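Local coordinates for penicillin-binding protein A (Mycobacterium tuberculosis, PDB 3UN7) that probably cross-links the peptidoglycan cell wall as a D,D-transpeptidase, using an active-site serine that forms an acyl-ester intermediate, at residues A168-R171 and L172-P176; S193-K196 and V197-A201; K369-E372 and L373-A377. All coordinates share one frame; numbering follows the deposited sequence.

Interaction 1: A168-R171 and L172-P176; sequences AWQR and LGDNP
The C-terminal end of helix 162-174 is where A168-R171 meets L172-P176, just before the chain leaves helical geometry at N175. The backbone is wound regularly at first: L172 N bonds to A168 O at 2.9 Å and G173 N to W169 O at 2.9 Å. D174 N then reaches Q170 O at 3.0 Å with an N-H...O angle of 141°, and the next bond, N175 N to R171 O, is weak and more bent, so the regular bonding weakens as the helix ends.

Two side chains lean back over the carbonyls of the preceding turn. L172 has CG beside its own backbone N (chi1 -66°), which sets that branch point 3.2 Å from A168 O, a close fit. D174 folds the same way, and its CG lies 3.3 Å from Q170 O. Its carboxylate also runs past the side chain of Q170, with OD2 3.8 Å from Q170 CG and the amide and carboxylate planes turned 48° apart. Acid, carbonyls and helix C-terminus together probably give this spot a negative electrostatic potential, though D174 is exposed to solvent. R171 bends at chi3, bringing one guanidinium face over A168 N near the rim of the group. N175 OD1 accepts from A177 N, closing an Asx turn beyond the helix.

A168 and R171 touch L156 of helix 154-157, and L172 packs on the loop residues Y152, P179 and L180. W169 stacks its ring on Y66 and touches F61, which ties this transpeptidase-domain helix to the N-terminal part of the chain.

Interaction 2: S193-K196 and V197-A201; sequences STFK and VITTA
F195 and I198 make the main apolar contact where the 3-10 turn S193-F195 runs into helix 196-205. The aromatic ring is met over one face in a CH-pi contact: I198 CB stands 3.9 Å from the ring centroid, only 13° off the normal. Both branches of the isoleucine spread over the ring, with I198 CG1 3.5 Å from F195 CE1 and I198 CG2 3.8 Å from F195 CZ. The phenyl gets there because CG of F195 lies on the carbonyl-carbon side (chi1 -154°), which swings the ring along the chain toward the next turn.

The hydrogen bonds show the helix changing pitch. V197 N still reaches only three residues back, to T194 O at 3.1 Å, whereas T199 N bonds to F195 O at 3.1 Å, nearly straight and in the carbonyl plane. K196 O is gripped twice by one residue: by T200 N at 2.9 Å and by T200 OG1 in a short bond of 2.5 Å. With OG1 beside its own backbone N, the threonine turns its hydroxyl back on the helix and satisfies it inside the buried core. T199 OG1 passes instead to S307 O, and T194 OG1 to P191 O, with N320 ND2 also bonded to it.

S193 to K196 form the SxxK motif of penicillin-binding proteins, in which S193 is by similarity the residue acylated. The 3-10 turn puts serine and lysine on the same side; the extended K196 chain carries NZ to S252 OG and N254 OD1, the SxN motif. With K196 O held by two bonds and the F195-I198 packing behind the turn, the backbone carrying S193 and K196 is probably well held.

Interaction 3: K369-E372 and L373-A377; sequences KLTE and LMVGA
L370, L373 and M374 form the buried side of the contact between K369-E372 and L373-A377, two successive parts of helix 364-379. Here the side chains of L373 and M374 bend back onto the carbonyls of the turn before. M374 has CG beside its own backbone N (chi1 -72°), which sets CG 3.3 Å from L370 O, while M374 N bonds to the same oxygen at 2.9 Å. L373 repeats the arrangement one residue earlier: L373 CG sits 3.4 Å from K369 O, which takes the N-H of L373 at 3.0 Å. Each carbonyl is therefore bonded by a backbone amide and flanked by the carbons of that same residue.

V375 lies toward the edge of this packed zone. Its amide makes the shortest of the four backbone bonds, V375 N to T371 O at 2.7 Å, and its CG2 branch comes down beside that oxygen at 3.3 Å. The two methyls barely meet, however, with V375 CG2 4.5 Å from T371 CG2; the hydroxyl of T371 turns back to A367 O.

The solvent side is looser. K369 and E372 are exposed, and the lysine tail leads away from the following turn. E372 OE1 comes close to E210 OE1, a pairing of like charges that may raise the proton affinity of either acid.

On the packed side, L370 and L373 rest on helix 196-205 through T200, L373 and M374 meet F249 of helix 245-251, and I327 of helix 317-328 covers L370, T371 and M374. A backbone hydrogen bond links M374 to S394 in strand 393-399.

In the fold
All three contacts belong to the transpeptidase domain and follow one another along the chain in numbered order. Interaction 1 stands apart at the surface: its centre is about 37 Å from that of interaction 2 and about 43 Å from that of interaction 3, across the centre of the chain, although helices 162-174 and 196-205 are consecutive. Interactions 2 and 3 are neighbours, with centres about 12 Å apart, and they touch where T200 CG2 packs 3.6 Å from L373 CD1 and A201 CB 3.9 Å from L370 CD1. Helix 364-379 thus backs the helix that begins at the lysine of the SxxK motif, while 168-176 packs toward the N-terminal region.

Interaction 1: A168-R171 and L172-P176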
loop_
_atom_site.group_PDB
_atom_site.type_symbol
_atom_site.label_atom_id
_atom_site.label_comp_id
_atom_site.label_asym_id
_atom_site.label_seq_id
_atom_site.Cartn_x
_atom_site.Cartn_y
_atom_site.Cartn_z
ATOM N N ALA A 168 -21.737 14.300 -11.109
ATOM C CA ALA A 168 -20.531 13.496 -10.847
ATOM C C ALA A 168 -20.511 12.973 -9.417
ATOM O O ALA A 168 -20.200 11.806 -9.178
ATOM C CB ALA A 168 -19.261 14.293 -11.133
ATOM N N TRP A 169 -20.839 13.850 -8.473
ATOM C CA TRP A 169 -20.867 13.494 -7.062
ATOM C C TRP A 169 -21.831 12.327 -6.792
ATOM O O TRP A 169 -21.474 11.372 -6.104
ATOM C CB TRP A 169 -21.246 14.713 -6.221
ATOM C CG TRP A 169 -21.126 14.493 -4.751
ATOM C CD1 TRP A 169 -22.152 14.362 -3.850
ATOM C CD2 TRP A 169 -19.914 14.356 -4.004
ATOM N NE1 TRP A 169 -21.643 14.164 -2.587
ATOM C CE2 TRP A 169 -20.273 14.156 -2.656
ATOM C CE3 TRP A 169 -18.555 14.387 -4.347
ATOM C CZ2 TRP A 169 -19.321 13.995 -1.645
ATOM C CZ3 TRP A 169 -17.611 14.214 -3.342
ATOM C CH2 TRP A 169 -17.997 14.029 -2.009
ATOM N N GLN A 170 -23.026 12.409 -7.370
ATOM C CA GLN A 170 -24.077 11.394 -7.204
ATOM C C GLN A 170 -23.710 10.073 -7.889
ATOM O O GLN A 170 -23.870 8.996 -7.292
ATOM C CB GLN A 170 -25.415 11.958 -7.713
ATOM C CG GLN A 170 -26.561 10.959 -7.853
ATOM C CD GLN A 170 -26.918 10.696 -9.309
ATOM O OE1 GLN A 170 -26.067 10.787 -10.204
ATOM N NE2 GLN A 170 -28.183 10.381 -9.556
ATOM N N ARG A 171 -23.203 10.157 -9.124
ATOM C CA ARG A 171 -22.699 8.980 -9.850
ATOM C C ARG A 171 -21.598 8.247 -9.070
ATOM O O ARG A 171 -21.636 7.030 -8.944
ATOM C CB ARG A 171 -22.181 9.364 -11.247
ATOM C CG ARG A 171 -23.253 9.736 -12.284
ATOM C CD ARG A 171 -22.612 10.091 -13.641
ATOM N NE ARG A 171 -22.637 11.530 -13.958
ATOM C CZ ARG A 171 -21.561 12.293 -14.149
ATOM N NH1 ARG A 171 -20.337 11.781 -14.051
ATOM N NH2 ARG A 171 -21.705 13.583 -14.444
ATOM N N LEU A 172 -20.628 8.989 -8.545
ATOM C CA LEU A 172 -19.502 8.396 -7.816
ATOM C C LEU A 172 -19.948 7.803 -6.481
ATOM O O LEU A 172 -19.499 6.724 -6.081
ATOM C CB LEU A 172 -18.375 9.432 -7.608
ATOM C CG LEU A 172 -17.648 9.931 -8.872
ATOM C CD1 LEU A 172 -16.716 11.124 -8.607
ATOM C CD2 LEU A 172 -16.893 8.808 -9.572
ATOM N N GLY A 173 -20.851 8.504 -5.807
ATOM C CA GLY A 173 -21.387 8.052 -4.530
ATOM C C GLY A 173 -22.212 6.784 -4.622
ATOM O O GLY A 173 -22.211 5.962 -3.697
ATOM N N ASP A 174 -22.914 6.630 -5.743
ATOM C CA ASP A 174 -23.802 5.500 -5.970
ATOM C C ASP A 174 -23.081 4.325 -6.626
ATOM O O ASP A 174 -23.581 3.205 -6.588
ATOM C CB ASP A 174 -25.012 5.928 -6.816
ATOM C CG ASP A 174 -26.015 6.774 -6.036
ATOM O OD1 ASP A 174 -25.898 6.884 -4.794
ATOM O OD2 ASP A 174 -26.929 7.336 -6.678
ATOM N N ASN A 175 -21.911 4.585 -7.217
ATOM C CA ASN A 175 -21.088 3.554 -7.840
ATOM C C ASN A 175 -20.643 2.518 -6.808
ATOM O O ASN A 175 -19.879 2.841 -5.888
ATOM C CB ASN A 175 -19.871 4.185 -8.543
ATOM C CG ASN A 175 -19.063 3.182 -9.376
ATOM O OD1 ASN A 175 -18.948 2.006 -9.036
ATOM N ND2 ASN A 175 -18.497 3.658 -10.473
ATOM N N PRO A 176 -21.110 1.266 -6.955
ATOM C CA PRO A 176 -20.807 0.265 -5.929
ATOM C C PRO A 176 -19.320 -0.099 -5.821
ATOM O O PRO A 176 -18.891 -0.605 -4.783
ATOM C CB PRO A 176 -21.648 -0.953 -6.352
ATOM C CG PRO A 176 -21.907 -0.758 -7.802
ATOM C CD PRO A 176 -21.915 0.711 -8.062
#

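Interaction 2: S193-K196 and V197-A201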
loop_
_atom_site.group_PDB
_atom_site.type_symbol
_atom_site.label_atom_id
_atom_site.label_comp_id
_atom_site.label_asym_id
_atom_site.label_seq_id
_atom_site.Cartn_x
_atom_site.Cartn_y
_atom_site.Cartn_z
ATOM N N SER A 193 -2.271 -14.974 3.299
ATOM C CA SER A 193 -0.956 -15.620 3.271
ATOM C C SER A 193 0.242 -14.676 3.410
ATOM O O SER A 193 1.306 -15.105 3.865
ATOM C CB SER A 193 -0.797 -16.428 1.978
ATOM O OG SER A 193 -1.818 -17.399 1.898
ATOM N N THR A 194 0.090 -13.411 3.013
ATOM C CA THR A 194 1.200 -12.454 3.175
ATOM C C THR A 194 1.579 -12.278 4.657
ATOM O O THR A 194 2.728 -11.956 4.987
ATOM C CB THR A 194 0.921 -11.049 2.551
ATOM O OG1 THR A 194 -0.303 -10.507 3.059
ATOM C CG2 THR A 194 0.889 -11.098 1.012
ATOM N N PHE A 195 0.599 -12.498 5.539
ATOM C CA PHE A 195 0.791 -12.337 6.982
ATOM C C PHE A 195 1.698 -13.397 7.603
ATOM O O PHE A 195 2.205 -13.206 8.708
ATOM C CB PHE A 195 -0.550 -12.297 7.723
ATOM C CG PHE A 195 -0.492 -11.541 9.022
ATOM C CD1 PHE A 195 -0.214 -10.177 9.033
ATOM C CD2 PHE A 195 -0.671 -12.191 10.234
ATOM C CE1 PHE A 195 -0.147 -9.479 10.225
ATOM C CE2 PHE A 195 -0.597 -11.487 11.432
ATOM C CZ PHE A 195 -0.342 -10.128 11.418
ATOM N N LYS A 196 1.931 -14.492 6.882
ATOM C CA LYS A 196 2.911 -15.498 7.314
ATOM C C LYS A 196 4.309 -14.885 7.458
ATOM O O LYS A 196 5.179 -15.450 8.108
ATOM C CB LYS A 196 2.928 -16.691 6.357
ATOM C CG LYS A 196 1.589 -17.388 6.219
ATOM C CD LYS A 196 1.610 -18.410 5.084
ATOM C CE LYS A 196 0.288 -19.146 4.977
ATOM N NZ LYS A 196 0.181 -19.873 3.674
ATOM N N VAL A 197 4.521 -13.720 6.856
ATOM C CA VAL A 197 5.752 -12.971 7.089
ATOM C C VAL A 197 5.820 -12.550 8.567
ATOM O O VAL A 197 6.868 -12.652 9.203
ATOM C CB VAL A 197 5.848 -11.731 6.167
ATOM C CG1 VAL A 197 7.014 -10.841 6.576
ATOM C CG2 VAL A 197 5.989 -12.161 4.694
ATOM N N ILE A 198 4.697 -12.091 9.114
ATOM C CA ILE A 198 4.656 -11.661 10.509
ATOM C C ILE A 198 4.728 -12.861 11.449
ATOM O O ILE A 198 5.466 -12.839 12.443
ATOM C CB ILE A 198 3.403 -10.784 10.800
ATOM C CG1 ILE A 198 3.386 -9.537 9.900
ATOM C CG2 ILE A 198 3.320 -10.397 12.271
ATOM C CD1 ILE A 198 4.696 -8.741 9.848
ATOM N N THR A 199 3.980 -13.915 11.126
ATOM C CA THR A 199 3.993 -15.132 11.927
ATOM C C THR A 199 5.421 -15.683 11.996
ATOM O O THR A 199 5.893 -16.067 13.071
ATOM C CB THR A 199 3.025 -16.201 11.359
ATOM O OG1 THR A 199 1.712 -15.641 11.232
ATOM C CG2 THR A 199 2.982 -17.467 12.256
ATOM N N THR A 200 6.101 -15.713 10.853
ATOM C CA THR A 200 7.484 -16.199 10.778
ATOM C C THR A 200 8.435 -15.318 11.590
ATOM O O THR A 200 9.270 -15.840 12.336
ATOM C CB THR A 200 7.973 -16.295 9.314
ATOM O OG1 THR A 200 7.048 -17.093 8.565
ATOM C CG2 THR A 200 9.376 -16.904 9.224
ATOM N N ALA A 201 8.304 -13.997 11.433
ATOM C CA ALA A 201 9.092 -13.027 12.190
ATOM C C ALA A 201 8.931 -13.239 13.702
ATOM O O ALA A 201 9.915 -13.254 14.442
ATOM C CB ALA A 201 8.684 -11.594 11.807
#

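Interaction 3: K369-E372 and L373-A377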
loop_
_atom_site.group_PDB
_atom_site.type_symbol
_atom_site.label_atom_id
_atom_site.label_comp_id
_atom_site.label_asym_id
_atom_site.label_seq_id
_atom_site.Cartn_x
_atom_site.Cartn_y
_atom_site.Cartn_z
ATOM N N LYS A 369 17.071 -13.181 7.627
ATOM C CA LYS A 369 16.483 -14.506 7.497
ATOM C C LYS A 369 15.193 -14.383 6.698
ATOM O O LYS A 369 14.966 -15.149 5.780
ATOM C CB LYS A 369 16.237 -15.164 8.869
ATOM C CG LYS A 369 17.484 -15.767 9.521
ATOM C CD LYS A 369 17.184 -16.297 10.937
ATOM C CE LYS A 369 18.342 -17.123 11.504
ATOM N NZ LYS A 369 19.629 -16.363 11.620
ATOM N N LEU A 370 14.383 -13.373 7.005
ATOM C CA LEU A 370 13.113 -13.165 6.302
ATOM C C LEU A 370 13.350 -12.852 4.828
ATOM O O LEU A 370 12.625 -13.340 3.967
ATOM C CB LEU A 370 12.303 -12.044 6.968
ATOM C CG LEU A 370 11.726 -12.353 8.360
ATOM C CD1 LEU A 370 11.322 -11.055 9.052
ATOM C CD2 LEU A 370 10.559 -13.321 8.288
ATOM N N THR A 371 14.384 -12.060 4.555
ATOM C CA THR A 371 14.791 -11.747 3.191
ATOM C C THR A 371 15.105 -13.013 2.379
ATOM O O THR A 371 14.637 -13.175 1.247
ATOM C CB THR A 371 16.000 -10.805 3.201
ATOM O OG1 THR A 371 15.639 -9.574 3.850
ATOM C CG2 THR A 371 16.437 -10.493 1.790
ATOM N N GLU A 372 15.899 -13.904 2.974
ATOM C CA GLU A 372 16.278 -15.178 2.370
ATOM C C GLU A 372 15.045 -16.056 2.107
ATOM O O GLU A 372 14.919 -16.670 1.046
ATOM C CB GLU A 372 17.273 -15.865 3.305
ATOM C CG GLU A 372 17.514 -17.355 3.110
ATOM C CD GLU A 372 17.940 -18.028 4.425
ATOM O OE1 GLU A 372 17.499 -19.188 4.666
ATOM O OE2 GLU A 372 18.690 -17.381 5.216
ATOM N N LEU A 373 14.129 -16.086 3.067
ATOM C CA LEU A 373 12.882 -16.835 2.919
ATOM C C LEU A 373 12.055 -16.289 1.751
ATOM O O LEU A 373 11.501 -17.043 0.955
ATOM C CB LEU A 373 12.081 -16.775 4.232
ATOM C CG LEU A 373 12.658 -17.601 5.395
ATOM C CD1 LEU A 373 11.781 -17.542 6.648
ATOM C CD2 LEU A 373 12.822 -19.037 4.978
ATOM N N MET A 374 11.995 -14.968 1.666
ATOM C CA MET A 374 11.250 -14.274 0.628
ATOM C C MET A 374 11.914 -14.365 -0.746
ATOM O O MET A 374 11.227 -14.442 -1.765
ATOM C CB MET A 374 11.002 -12.821 1.058
ATOM C CG MET A 374 9.977 -12.718 2.165
ATOM S SD MET A 374 9.759 -11.026 2.779
ATOM C CE MET A 374 8.892 -10.251 1.405
ATOM N N VAL A 375 13.240 -14.380 -0.781
ATOM C CA VAL A 375 13.954 -14.715 -2.031
ATOM C C VAL A 375 13.570 -16.135 -2.499
ATOM O O VAL A 375 13.313 -16.371 -3.689
ATOM C CB VAL A 375 15.490 -14.566 -1.889
ATOM C CG1 VAL A 375 16.228 -15.223 -3.066
ATOM C CG2 VAL A 375 15.863 -13.074 -1.791
ATOM N N GLY A 376 13.495 -17.064 -1.549
ATOM C CA GLY A 376 13.086 -18.437 -1.858
ATOM C C GLY A 376 11.656 -18.511 -2.371
ATOM O O GLY A 376 11.392 -19.200 -3.357
ATOM N N ALA A 377 10.731 -17.826 -1.693
ATOM C CA ALA A 377 9.323 -17.786 -2.125
ATOM C C ALA A 377 9.160 -17.198 -3.535
ATOM O O ALA A 377 8.358 -17.699 -4.336
ATOM C CB ALA A 377 8.490 -17.004 -1.137
#